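Local coordinates for protein high choriolytic enzyme 1 (Oryzias latipes, PDB 3VTG) that hydrolyses the inner layer of the fish egg envelope at hatching, as a zinc-dependent endopeptidase of the astacin family, at residues P23-S28 with V54-E59; S28-G33 with I86-C91; F62-S67 with G79-L84; W124-P129 with Y164-I169. One frame throughout, in Å; residues are numbered along the deposited sequence.

Contact 1: residues P23-S28 with V54-E59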
loop_
_atom_site.group_PDB
_atom_site.type_symbol
_atom_site.label_atom_id
_atom_site.label_comp_id
_atom_site.label_asym_id
_atom_site.label_seq_id
_atom_site.Cartn_x
_atom_site.Cartn_y
_atom_site.Cartn_z
ATOM N N PRO A 23 -6.405 15.219 -0.381
ATOM C CA PRO A 23 -6.752 15.810 0.909
ATOM C C PRO A 23 -6.985 14.750 1.975
ATOM O O PRO A 23 -7.441 13.646 1.668
ATOM C CB PRO A 23 -8.061 16.559 0.622
ATOM C CG PRO A 23 -8.235 16.533 -0.861
ATOM C CD PRO A 23 -7.521 15.309 -1.335
ATOM N N TYR A 24 -6.672 15.094 3.219
ATOM C CA TYR A 24 -6.871 14.175 4.337
ATOM C C TYR A 24 -7.243 14.902 5.620
ATOM O O TYR A 24 -6.968 16.093 5.773
ATOM C CB TYR A 24 -5.618 13.320 4.577
ATOM C CG TYR A 24 -4.429 14.120 5.066
ATOM C CD1 TYR A 24 -4.251 14.395 6.427
ATOM C CD2 TYR A 24 -3.490 14.615 4.167
ATOM C CE1 TYR A 24 -3.174 15.145 6.870
ATOM C CE2 TYR A 24 -2.409 15.362 4.601
ATOM C CZ TYR A 24 -2.257 15.624 5.949
ATOM O OH TYR A 24 -1.182 16.363 6.369
ATOM N N VAL A 25 -7.866 14.159 6.529
ATOM C CA VAL A 25 -8.049 14.584 7.912
ATOM C C VAL A 25 -7.498 13.490 8.820
ATOM O O VAL A 25 -7.524 12.306 8.467
ATOM C CB VAL A 25 -9.530 14.905 8.255
ATOM C CG1 VAL A 25 -10.036 16.086 7.434
ATOM C CG2 VAL A 25 -10.435 13.692 8.069
ATOM N N ILE A 26 -6.977 13.892 9.973
ATOM C CA ILE A 26 -6.452 12.952 10.954
ATOM C C ILE A 26 -7.277 13.055 12.235
ATOM O O ILE A 26 -7.439 14.145 12.794
ATOM C CB ILE A 26 -4.949 13.198 11.228
ATOM C CG1 ILE A 26 -4.126 12.948 9.954
ATOM C CG2 ILE A 26 -4.451 12.312 12.364
ATOM C CD1 ILE A 26 -2.669 13.357 10.045
ATOM N N SER A 27 -7.800 11.917 12.682
ATOM C CA SER A 27 -8.662 11.851 13.867
ATOM C C SER A 27 -8.086 12.600 15.066
ATOM O O SER A 27 -6.883 12.533 15.332
ATOM C CB SER A 27 -8.916 10.393 14.253
ATOM O OG SER A 27 -9.577 10.292 15.507
ATOM N N SER A 28 -8.961 13.298 15.790
ATOM C CA SER A 28 -8.594 14.007 17.018
ATOM C C SER A 28 -8.071 13.071 18.115
ATOM O O SER A 28 -7.472 13.532 19.089
ATOM C CB SER A 28 -9.785 14.816 17.541
ATOM O OG SER A 28 -10.786 13.968 18.071
ATOM N N VAL A 54 -2.229 16.568 1.372
ATOM C CA VAL A 54 -2.424 17.878 2.009
ATOM C C VAL A 54 -3.606 17.856 2.968
ATOM O O VAL A 54 -4.577 17.135 2.746
ATOM C CB VAL A 54 -2.640 19.021 0.984
ATOM C CG1 VAL A 54 -1.473 19.120 0.013
ATOM C CG2 VAL A 54 -3.964 18.867 0.243
ATOM N N ARG A 55 -3.530 18.650 4.030
ATOM C CA ARG A 55 -4.663 18.782 4.936
ATOM C C ARG A 55 -5.891 19.264 4.173
ATOM O O ARG A 55 -5.811 20.194 3.366
ATOM C CB ARG A 55 -4.344 19.722 6.099
ATOM C CG ARG A 55 -3.374 19.124 7.107
ATOM C CD ARG A 55 -3.216 19.997 8.344
ATOM N NE ARG A 55 -2.526 21.244 8.032
ATOM C CZ ARG A 55 -1.203 21.381 7.976
ATOM N NH1 ARG A 55 -0.405 20.346 8.224
ATOM N NH2 ARG A 55 -0.680 22.558 7.670
ATOM N N ARG A 56 -7.014 18.596 4.413
ATOM C CA ARG A 56 -8.281 18.930 3.777
ATOM C C ARG A 56 -8.754 20.325 4.171
ATOM O O ARG A 56 -8.575 20.761 5.310
ATOM C CB ARG A 56 -9.346 17.902 4.167
ATOM C CG ARG A 56 -10.670 18.046 3.433
ATOM C CD ARG A 56 -11.790 17.332 4.169
ATOM N NE ARG A 56 -13.038 17.399 3.409
ATOM C CZ ARG A 56 -14.251 17.180 3.911
ATOM N NH1 ARG A 56 -14.414 16.874 5.192
ATOM N NH2 ARG A 56 -15.310 17.259 3.120
ATOM N N THR A 57 -9.345 21.017 3.204
ATOM C CA THR A 57 -10.103 22.229 3.464
ATOM C C THR A 57 -11.577 21.819 3.466
ATOM O O THR A 57 -12.152 21.578 4.530
ATOM C CB THR A 57 -9.784 23.311 2.413
ATOM O OG1 THR A 57 -8.378 23.591 2.443
ATOM C CG2 THR A 57 -10.547 24.593 2.695
ATOM N N ASN A 58 -12.167 21.695 2.279
ATOM C CA ASN A 58 -13.541 21.213 2.146
ATOM C C ASN A 58 -13.744 20.346 0.902
ATOM O O ASN A 58 -14.865 20.213 0.401
ATOM C CB ASN A 58 -14.530 22.384 2.171
ATOM C CG ASN A 58 -15.931 21.963 2.583
ATOM O OD1 ASN A 58 -16.116 20.988 3.313
ATOM N ND2 ASN A 58 -16.928 22.700 2.108
ATOM N N GLU A 59 -12.664 19.733 0.420
ATOM C CA GLU A 59 -12.736 18.874 -0.763
ATOM C C GLU A 59 -13.681 17.704 -0.522
ATOM O O GLU A 59 -13.770 17.188 0.593
ATOM C CB GLU A 59 -11.353 18.341 -1.143
ATOM C CG GLU A 59 -10.345 19.402 -1.559
ATOM C CD GLU A 59 -9.500 19.921 -0.406
ATOM O OE1 GLU A 59 -9.905 19.775 0.768
ATOM O OE2 GLU A 59 -8.423 20.484 -0.678
#
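The backbones of P23-Y24 and V54-R55 run parallel as neighbouring strands, with P23 opposite V54 and Y24 opposite R55. Y24 carries both hydrogen bonds. Its N donates to V54 O at 3.0 Å, and its O receives R56 N at 2.8 Å. P23 has no N-H to give, but its CA-H points at V54 O, 3.1 Å from CA.

The Y24 side chain turns back over the partner strand. Its CG stands between the backbone N and carbonyl carbon (chi1 67°), and the ring lies against the V54-R55 peptide with R55 CA over one face, a CH-pi contact of 4.2 Å to the centroid. The R55 chain runs alongside the ring, pointing the same way. Y24 OH and R55 NH1 converge on one carboxylate oxygen, E39 OE2, by hydrogen bond and salt bridge respectively, which suits a tyrosine and an arginine to these two places.

P23 offers a compact apolar ring to the bent chain of E59, its CG 3.6 Å from E59 CB. R56 lies beside V25, then extends so that NE and NH2 both grip E59 O, while E59 OE1 takes T57 N at 2.8 Å through its syn lone pair; these bonds lie within the loop that follows strand 51-55.

Strand 20-26 lies between edge strand 51-55 and strand 62-66, whose F62 receives R56 in a cation-pi contact. Helix 32-43 completes the beta-alpha-beta crossover, and its M42 meets Y24.

Contact 2: residues S28-G33 with I86-C91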
loop_
_atom_site.group_PDB
_atom_site.type_symbol
_atom_site.label_atom_id
_atom_site.label_comp_id
_atom_site.label_asym_id
_atom_site.label_seq_id
_atom_site.Cartn_x
_atom_site.Cartn_y
_atom_site.Cartn_z
ATOM N N SER A 28 -8.961 13.298 15.790
ATOM C CA SER A 28 -8.594 14.007 17.018
ATOM C C SER A 28 -8.071 13.071 18.115
ATOM O O SER A 28 -7.472 13.532 19.089
ATOM C CB SER A 28 -9.785 14.816 17.541
ATOM O OG SER A 28 -10.786 13.968 18.071
ATOM N N GLU A 29 -8.292 11.765 17.956
ATOM C CA GLU A 29 -7.776 10.773 18.905
ATOM C C GLU A 29 -6.248 10.798 18.980
ATOM O O GLU A 29 -5.667 10.580 20.043
ATOM C CB GLU A 29 -8.260 9.361 18.551
ATOM C CG GLU A 29 -7.867 8.306 19.581
ATOM C CD GLU A 29 -8.299 6.896 19.223
ATOM O OE1 GLU A 29 -8.963 6.703 18.183
ATOM O OE2 GLU A 29 -7.976 5.970 20.001
ATOM N N TYR A 30 -5.603 11.058 17.847
ATOM C CA TYR A 30 -4.145 11.070 17.783
ATOM C C TYR A 30 -3.547 12.286 18.484
ATOM O O TYR A 30 -4.052 13.401 18.341
ATOM C CB TYR A 30 -3.675 11.050 16.330
ATOM C CG TYR A 30 -4.040 9.812 15.541
ATOM C CD1 TYR A 30 -3.358 8.611 15.731
ATOM C CD2 TYR A 30 -5.044 9.852 14.576
ATOM C CE1 TYR A 30 -3.680 7.483 14.992
ATOM C CE2 TYR A 30 -5.370 8.733 13.830
ATOM C CZ TYR A 30 -4.687 7.551 14.040
ATOM O OH TYR A 30 -5.005 6.442 13.291
ATOM N N SER A 31 -2.468 12.059 19.229
ATOM C CA SER A 31 -1.685 13.144 19.820
ATOM C C SER A 31 -0.945 13.910 18.728
ATOM O O SER A 31 -0.831 13.432 17.595
ATOM C CB SER A 31 -0.676 12.589 20.828
ATOM O OG SER A 31 0.275 11.756 20.188
ATOM N N GLY A 32 -0.427 15.086 19.077
ATOM C CA GLY A 32 0.378 15.887 18.154
ATOM C C GLY A 32 1.558 15.120 17.577
ATOM O O GLY A 32 1.867 15.246 16.392
ATOM N N GLY A 33 2.214 14.322 18.417
ATOM C CA GLY A 33 3.340 13.496 17.991
ATOM C C GLY A 33 2.939 12.447 16.968
ATOM O O GLY A 33 3.669 12.187 16.012
ATOM N N ILE A 86 -4.788 3.570 10.886
ATOM C CA ILE A 86 -3.475 3.415 11.495
ATOM C C ILE A 86 -3.734 3.189 12.985
ATOM O O ILE A 86 -3.856 4.144 13.758
ATOM C CB ILE A 86 -2.569 4.653 11.249
ATOM C CG1 ILE A 86 -2.330 4.870 9.746
ATOM C CG2 ILE A 86 -1.242 4.540 11.996
ATOM C CD1 ILE A 86 -1.624 3.728 9.032
ATOM N N ASN A 87 -3.869 1.925 13.384
ATOM C CA ASN A 87 -4.057 1.616 14.797
ATOM C C ASN A 87 -2.877 2.154 15.600
ATOM O O ASN A 87 -1.719 1.926 15.242
ATOM C CB ASN A 87 -4.223 0.116 15.031
ATOM C CG ASN A 87 -4.474 -0.215 16.490
ATOM O OD1 ASN A 87 -3.535 -0.466 17.247
ATOM N ND2 ASN A 87 -5.737 -0.186 16.900
ATOM N N ARG A 88 -3.182 2.873 16.679
ATOM C CA ARG A 88 -2.164 3.528 17.502
ATOM C C ARG A 88 -1.163 2.554 18.121
ATOM O O ARG A 88 -0.013 2.919 18.366
ATOM C CB ARG A 88 -2.822 4.342 18.614
ATOM C CG ARG A 88 -3.708 5.473 18.130
ATOM C CD ARG A 88 -4.401 6.125 19.308
ATOM N NE ARG A 88 -3.534 7.096 19.970
ATOM C CZ ARG A 88 -3.822 7.702 21.117
ATOM N NH1 ARG A 88 -4.953 7.430 21.758
ATOM N NH2 ARG A 88 -2.975 8.583 21.624
ATOM N N GLY A 89 -1.607 1.324 18.364
ATOM C CA GLY A 89 -0.778 0.318 19.024
ATOM C C GLY A 89 0.138 -0.465 18.104
ATOM O O GLY A 89 1.224 -0.873 18.518
ATOM N N GLY A 90 -0.283 -0.680 16.861
ATOM C CA GLY A 90 0.468 -1.562 15.967
ATOM C C GLY A 90 0.902 -1.014 14.620
ATOM O O GLY A 90 1.590 -1.707 13.866
ATOM N N CYS A 91 0.522 0.224 14.312
ATOM C CA CYS A 91 0.716 0.751 12.960
ATOM C C CYS A 91 1.489 2.066 12.868
ATOM O O CYS A 91 1.735 2.554 11.763
ATOM C CB CYS A 91 -0.634 0.926 12.258
ATOM S SG CYS A 91 -1.742 -0.491 12.352
HETATM O O HOH W 1 -3.729 11.635 22.721
#
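The carbonyl oxygen E29 O sits 3.5 Å above the plane of the R88 guanidinium, over its centre, instead of at the N-H edge where an acceptor usually lies. In this astacin domain the contact joins the turn leading into helix 32-43 to the loop that connects strand 81-86 with helix 94-105, the HExxH helix bearing the zinc ligands H99 and H103. R88 reaches across with its chain bent at chi3 (82°). Its carboxylate partner within the contact is E29, but OE2 and NH1 are 3.8 Å apart, a long salt bridge; E34 is the stronger mate, taking R88 NE. A long, charged side chain suits this exposed place, because its CH2 groups can pack while its head meets acid. CG does so beside the Y30 ring, 3.7 Å from CE1.

Y30 makes the one direct hydrogen bond of the contact: its OH donates to I86 O at 2.6 Å, with the acceptor at the ring edge and in its plane. Buried tyrosine fits here, since the ring fills apolar space against V65 and M92 and the hydroxyl serves a backbone carbonyl. A phenylalanine here would probably leave I86 O without this donor and loosen the tie between the two loops. I86 itself turns toward I97 and E100 of the zinc helix. S31, the N-cap of helix 32-43, has its OG bonded to E34.

C91 is disulfide-bonded to C71. An Asx turn spans N87 to G89: N87 OD1 accepts G89 N at 2.9 Å, the donor standing 48° out of the plane of the side-chain carbonyl of N87.

Contact 3: residues F62-S67 with G79-L84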
loop_
_atom_site.group_PDB
_atom_site.type_symbol
_atom_site.label_atom_id
_atom_site.label_comp_id
_atom_site.label_asym_id
_atom_site.label_seq_id
_atom_site.Cartn_x
_atom_site.Cartn_y
_atom_site.Cartn_z
ATOM N N PHE A 62 -11.697 12.658 0.105
ATOM C CA PHE A 62 -10.612 12.800 1.074
ATOM C C PHE A 62 -10.399 11.540 1.893
ATOM O O PHE A 62 -11.295 10.704 2.014
ATOM C CB PHE A 62 -10.847 14.014 1.993
ATOM C CG PHE A 62 -11.980 13.844 2.968
ATOM C CD1 PHE A 62 -11.723 13.511 4.296
ATOM C CD2 PHE A 62 -13.301 14.038 2.573
ATOM C CE1 PHE A 62 -12.759 13.363 5.203
ATOM C CE2 PHE A 62 -14.341 13.887 3.477
ATOM C CZ PHE A 62 -14.068 13.554 4.795
ATOM N N ILE A 63 -9.201 11.422 2.457
ATOM C CA ILE A 63 -8.851 10.313 3.334
ATOM C C ILE A 63 -9.067 10.721 4.791
ATOM O O ILE A 63 -8.609 11.780 5.228
ATOM C CB ILE A 63 -7.391 9.863 3.115
ATOM C CG1 ILE A 63 -7.194 9.374 1.672
ATOM C CG2 ILE A 63 -7.007 8.776 4.111
ATOM C CD1 ILE A 63 -5.754 9.076 1.305
ATOM N N SER A 64 -9.774 9.871 5.531
ATOM C CA SER A 64 -9.963 10.058 6.959
ATOM C C SER A 64 -9.119 9.034 7.706
ATOM O O SER A 64 -9.419 7.840 7.686
ATOM C CB SER A 64 -11.442 9.901 7.311
ATOM O OG SER A 64 -11.647 10.047 8.703
ATOM N N VAL A 65 -8.052 9.506 8.345
ATOM C CA VAL A 65 -7.143 8.630 9.086
ATOM C C VAL A 65 -7.681 8.404 10.499
ATOM O O VAL A 65 -7.861 9.354 11.268
ATOM C CB VAL A 65 -5.698 9.180 9.130
ATOM C CG1 VAL A 65 -4.763 8.173 9.786
ATOM C CG2 VAL A 65 -5.203 9.526 7.729
ATOM N N VAL A 66 -7.940 7.140 10.824
ATOM C CA VAL A 66 -8.579 6.767 12.086
ATOM C C VAL A 66 -7.834 5.607 12.738
ATOM O O VAL A 66 -7.180 4.817 12.049
ATOM C CB VAL A 66 -10.068 6.383 11.887
ATOM C CG1 VAL A 66 -10.908 7.611 11.560
ATOM C CG2 VAL A 66 -10.226 5.318 10.808
ATOM N N SER A 67 -7.919 5.505 14.061
ATOM C CA SER A 67 -7.316 4.374 14.758
ATOM C C SER A 67 -8.352 3.283 14.978
ATOM O O SER A 67 -9.008 3.237 16.018
ATOM C CB SER A 67 -6.695 4.803 16.086
ATOM O OG SER A 67 -6.073 3.693 16.716
ATOM N N GLY A 79 -14.441 7.865 -3.551
ATOM C CA GLY A 79 -15.476 8.888 -3.628
ATOM C C GLY A 79 -15.939 9.299 -2.246
ATOM O O GLY A 79 -16.413 8.473 -1.467
ATOM N N GLY A 80 -15.797 10.584 -1.942
ATOM C CA GLY A 80 -16.171 11.112 -0.636
ATOM C C GLY A 80 -15.183 10.741 0.449
ATOM O O GLY A 80 -13.984 10.614 0.198
ATOM N N GLN A 81 -15.697 10.570 1.660
ATOM C CA GLN A 81 -14.876 10.183 2.798
ATOM C C GLN A 81 -14.499 8.716 2.679
ATOM O O GLN A 81 -15.371 7.855 2.592
ATOM C CB GLN A 81 -15.652 10.416 4.092
ATOM C CG GLN A 81 -14.878 10.127 5.370
ATOM C CD GLN A 81 -15.581 10.655 6.606
ATOM O OE1 GLN A 81 -16.639 11.275 6.520
ATOM N NE2 GLN A 81 -14.988 10.414 7.764
ATOM N N GLN A 82 -13.199 8.437 2.661
ATOM C CA GLN A 82 -12.720 7.060 2.736
ATOM C C GLN A 82 -11.748 6.911 3.894
ATOM O O GLN A 82 -10.879 7.760 4.108
ATOM C CB GLN A 82 -12.100 6.596 1.412
ATOM C CG GLN A 82 -10.776 7.240 1.036
ATOM C CD GLN A 82 -10.333 6.826 -0.348
ATOM O OE1 GLN A 82 -10.916 7.248 -1.348
ATOM N NE2 GLN A 82 -9.301 5.993 -0.416
ATOM N N GLU A 83 -11.907 5.830 4.646
ATOM C CA GLU A 83 -11.105 5.628 5.841
ATOM C C GLU A 83 -9.793 4.913 5.561
ATOM O O GLU A 83 -9.683 4.085 4.649
ATOM C CB GLU A 83 -11.911 4.921 6.939
ATOM C CG GLU A 83 -12.971 5.822 7.563
ATOM C CD GLU A 83 -13.620 5.258 8.820
ATOM O OE1 GLU A 83 -13.533 4.037 9.071
ATOM O OE2 GLU A 83 -14.233 6.054 9.561
ATOM N N LEU A 84 -8.790 5.285 6.347
ATOM C CA LEU A 84 -7.501 4.619 6.369
ATOM C C LEU A 84 -7.171 4.432 7.839
ATOM O O LEU A 84 -7.102 5.408 8.595
ATOM C CB LEU A 84 -6.435 5.463 5.660
ATOM C CG LEU A 84 -5.036 4.875 5.433
ATOM C CD1 LEU A 84 -4.337 5.579 4.281
ATOM C CD2 LEU A 84 -4.179 4.942 6.688
HETATM O O HOH W 2 -13.925 8.742 9.441
#
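G80, at a positive phi that a residue with a side chain would take less readily, starts the parallel pairing by offering its O to F62 N at 3.1 Å. Q81 follows with its CA over one face of the F62 ring, a CH-pi contact of 4.1 Å to the centroid. Its first torsion, anti to the backbone N (chi1 -177°), places CG 3.6 Å from F62 CZ. Q82 bonds on both sides of its residue: its N gives to F62 O, and its O takes S64 N at 2.8 Å. Its amide is spent on the loop before the strand, on K78 N and G76 O. E83 shares the face of Q81, F62 and S64; a water donates to its OE2 at 2.7 Å and also meets S64 OG, while OE1 forms a salt bridge with K68. L84 closes the run, its N bonded to S64 O and its O to V66 N at 2.9 Å. Branched I63 fills the other face, with CG2 3.7 Å from L84 CB.

The chemistry implies two unlike faces. The side of I63, V65 and L84 is mostly apolar, though it includes Q82, and turns to the zinc-binding helix: I63 touches A104; L84 touches E100 and L101. The other is mixed, the F62 ring standing beside the water and charge at S64 and E83.

Contact 4: residues W124-P129 with Y164-I169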
loop_
_atom_site.group_PDB
_atom_site.type_symbol
_atom_site.label_atom_id
_atom_site.label_comp_id
_atom_site.label_asym_id
_atom_site.label_seq_id
_atom_site.Cartn_x
_atom_site.Cartn_y
_atom_site.Cartn_z
ATOM N N TRP A 124 -0.393 -22.800 1.052
ATOM C CA TRP A 124 -1.762 -22.718 1.554
ATOM C C TRP A 124 -1.994 -23.431 2.857
ATOM O O TRP A 124 -2.666 -22.899 3.735
ATOM C CB TRP A 124 -2.743 -23.208 0.491
ATOM C CG TRP A 124 -2.677 -22.398 -0.780
ATOM C CD1 TRP A 124 -2.055 -22.743 -1.977
ATOM C CD2 TRP A 124 -3.247 -21.063 -1.018
ATOM N NE1 TRP A 124 -2.201 -21.748 -2.911
ATOM C CE2 TRP A 124 -2.903 -20.711 -2.401
ATOM C CE3 TRP A 124 -3.978 -20.160 -0.253
ATOM C CZ2 TRP A 124 -3.292 -19.505 -2.970
ATOM C CZ3 TRP A 124 -4.361 -18.947 -0.837
ATOM C CH2 TRP A 124 -4.023 -18.630 -2.162
ATOM N N GLU A 125 -1.419 -24.624 3.005
ATOM C CA GLU A 125 -1.593 -25.419 4.224
ATOM C C GLU A 125 -0.991 -24.756 5.473
ATOM O O GLU A 125 -1.340 -25.118 6.597
ATOM C CB GLU A 125 -1.044 -26.843 4.037
ATOM C CG GLU A 125 0.472 -26.951 3.938
ATOM C CD GLU A 125 0.958 -28.355 3.606
ATOM O OE1 GLU A 125 0.136 -29.297 3.576
ATOM O OE2 GLU A 125 2.178 -28.519 3.377
ATOM N N ASN A 126 -0.105 -23.782 5.268
ATOM C CA ASN A 126 0.549 -23.067 6.370
ATOM C C ASN A 126 -0.151 -21.780 6.790
ATOM O O ASN A 126 0.290 -21.111 7.727
ATOM C CB ASN A 126 1.999 -22.734 6.008
ATOM C CG ASN A 126 2.885 -23.956 5.942
ATOM O OD1 ASN A 126 2.509 -25.039 6.389
ATOM N ND2 ASN A 126 4.078 -23.785 5.389
ATOM N N ILE A 127 -1.236 -21.439 6.102
ATOM C CA ILE A 127 -1.892 -20.146 6.287
ATOM C C ILE A 127 -3.161 -20.265 7.126
ATOM O O ILE A 127 -3.962 -21.179 6.931
ATOM C CB ILE A 127 -2.203 -19.481 4.923
ATOM C CG1 ILE A 127 -0.910 -19.330 4.114
ATOM C CG2 ILE A 127 -2.885 -18.130 5.113
ATOM C CD1 ILE A 127 -1.100 -18.854 2.689
ATOM N N ILE A 128 -3.327 -19.341 8.069
ATOM C CA ILE A 128 -4.559 -19.234 8.843
ATOM C C ILE A 128 -5.727 -19.192 7.851
ATOM O O ILE A 128 -5.784 -18.290 7.012
ATOM C CB ILE A 128 -4.544 -17.974 9.739
ATOM C CG1 ILE A 128 -3.427 -18.078 10.789
ATOM C CG2 ILE A 128 -5.900 -17.772 10.408
ATOM C CD1 ILE A 128 -3.097 -16.773 11.487
ATOM N N PRO A 129 -6.641 -20.185 7.917
ATOM C CA PRO A 129 -7.686 -20.302 6.891
ATOM C C PRO A 129 -8.478 -19.019 6.633
ATOM O O PRO A 129 -8.684 -18.652 5.476
ATOM C CB PRO A 129 -8.584 -21.407 7.447
ATOM C CG PRO A 129 -7.629 -22.291 8.171
ATOM C CD PRO A 129 -6.662 -21.343 8.835
ATOM N N TYR A 164 5.097 -21.149 13.911
ATOM C CA TYR A 164 6.477 -20.758 13.643
ATOM C C TYR A 164 7.184 -21.758 12.733
ATOM O O TYR A 164 7.016 -22.968 12.873
ATOM C CB TYR A 164 7.262 -20.596 14.950
ATOM C CG TYR A 164 8.699 -20.174 14.728
ATOM C CD1 TYR A 164 9.026 -18.829 14.545
ATOM C CD2 TYR A 164 9.727 -21.118 14.674
ATOM C CE1 TYR A 164 10.339 -18.434 14.326
ATOM C CE2 TYR A 164 11.043 -20.732 14.454
ATOM C CZ TYR A 164 11.341 -19.392 14.283
ATOM O OH TYR A 164 12.643 -19.002 14.066
ATOM N N GLY A 165 7.966 -21.234 11.795
ATOM C CA GLY A 165 8.804 -22.067 10.939
ATOM C C GLY A 165 8.099 -22.650 9.732
ATOM O O GLY A 165 8.734 -23.271 8.881
ATOM N N ARG A 166 6.786 -22.458 9.655
ATOM C CA ARG A 166 6.028 -22.900 8.493
ATOM C C ARG A 166 5.463 -21.698 7.748
ATOM O O ARG A 166 4.397 -21.163 8.067
ATOM C CB ARG A 166 4.996 -23.959 8.876
ATOM C CG ARG A 166 5.632 -25.340 8.986
ATOM C CD ARG A 166 4.851 -26.281 9.883
ATOM N NE ARG A 166 5.053 -26.003 11.304
ATOM C CZ ARG A 166 4.375 -26.596 12.282
ATOM N NH1 ARG A 166 4.619 -26.277 13.547
ATOM N NH2 ARG A 166 3.443 -27.496 12.000
ATOM N N ASP A 167 6.237 -21.279 6.753
ATOM C CA ASP A 167 6.034 -20.024 6.048
ATOM C C ASP A 167 4.819 -20.040 5.128
ATOM O O ASP A 167 4.515 -21.050 4.492
ATOM C CB ASP A 167 7.287 -19.684 5.234
ATOM C CG ASP A 167 8.516 -19.447 6.103
ATOM O OD1 ASP A 167 8.377 -19.163 7.310
ATOM O OD2 ASP A 167 9.635 -19.537 5.566
ATOM N N SER A 168 4.133 -18.904 5.058
ATOM C CA SER A 168 3.017 -18.747 4.133
ATOM C C SER A 168 3.495 -18.533 2.697
ATOM O O SER A 168 2.812 -18.929 1.752
ATOM C CB SER A 168 2.125 -17.586 4.562
ATOM O OG SER A 168 2.853 -16.374 4.615
ATOM N N ILE A 169 4.661 -17.905 2.541
ATOM C CA ILE A 169 5.217 -17.585 1.223
ATOM C C ILE A 169 6.674 -18.021 1.155
ATOM O O ILE A 169 7.460 -17.713 2.051
ATOM C CB ILE A 169 5.148 -16.068 0.921
ATOM C CG1 ILE A 169 3.712 -15.546 1.034
ATOM C CG2 ILE A 169 5.728 -15.760 -0.457
ATOM C CD1 ILE A 169 3.607 -14.036 1.043
HETATM O O HOH W 3 2.240 -22.169 9.609
#
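In the largely irregular C-terminal part of the astacin domain, N126, at the end of the 3-10 turn 124-126, meets R166, D167 and S168 just before strand 169-171. Its ND2 donates to D167 O at 2.9 Å and a nearly straight 169°. The acceptor lies in the amide plane of N126, although the donor stands 37° out of the carbonyl plane. The R166 and N126 side chains cross at about a right angle, R166 packing its CB 3.6 Å from N126 CG before leading its charged end away. A water near both backbones lies 2.9 Å from N126 O and 2.8 Å from R166 O.

I127 adds the apolar part, its CG1 resting 3.5 Å from S168 CB while the rest of the side chain packs with F135 and I122. Small S168 suits this buried place because its OG has backbone partners in A159 and R157. An alanine at N126 would probably cost D167 O one of its donors, leaving N123 ND2, and open a gap beside R166 CB.

Loop meets loop here through a side-chain amide and a backbone carbonyl, within the part of the astacin domain whose regular strands are only the short antiparallel pair 120-122 and 169-171.

In the fold
Contacts 1 and 3 belong to one sheet and touch directly, since V25 bonds I63 and V65 across strands 20-26 and 62-66; contact 1 lies at the sheet's edge and is partly buried, contact 3 deeper. Their parallel backbone bonding contrasts with contacts 2 and 4, where irregular loops meet by single side-chain donors to backbone carbonyls. Contact 2 shares S28 with contact 1, and contact 3 is nested within the chain loop it closes; the outer side of contact 2 is charged and exposed. Contacts 2 and 3 both reach the zinc helix, through I86 and L84. Contact 4 stands apart in the other half of the domain, its centre about 39 Å from that of contact 1.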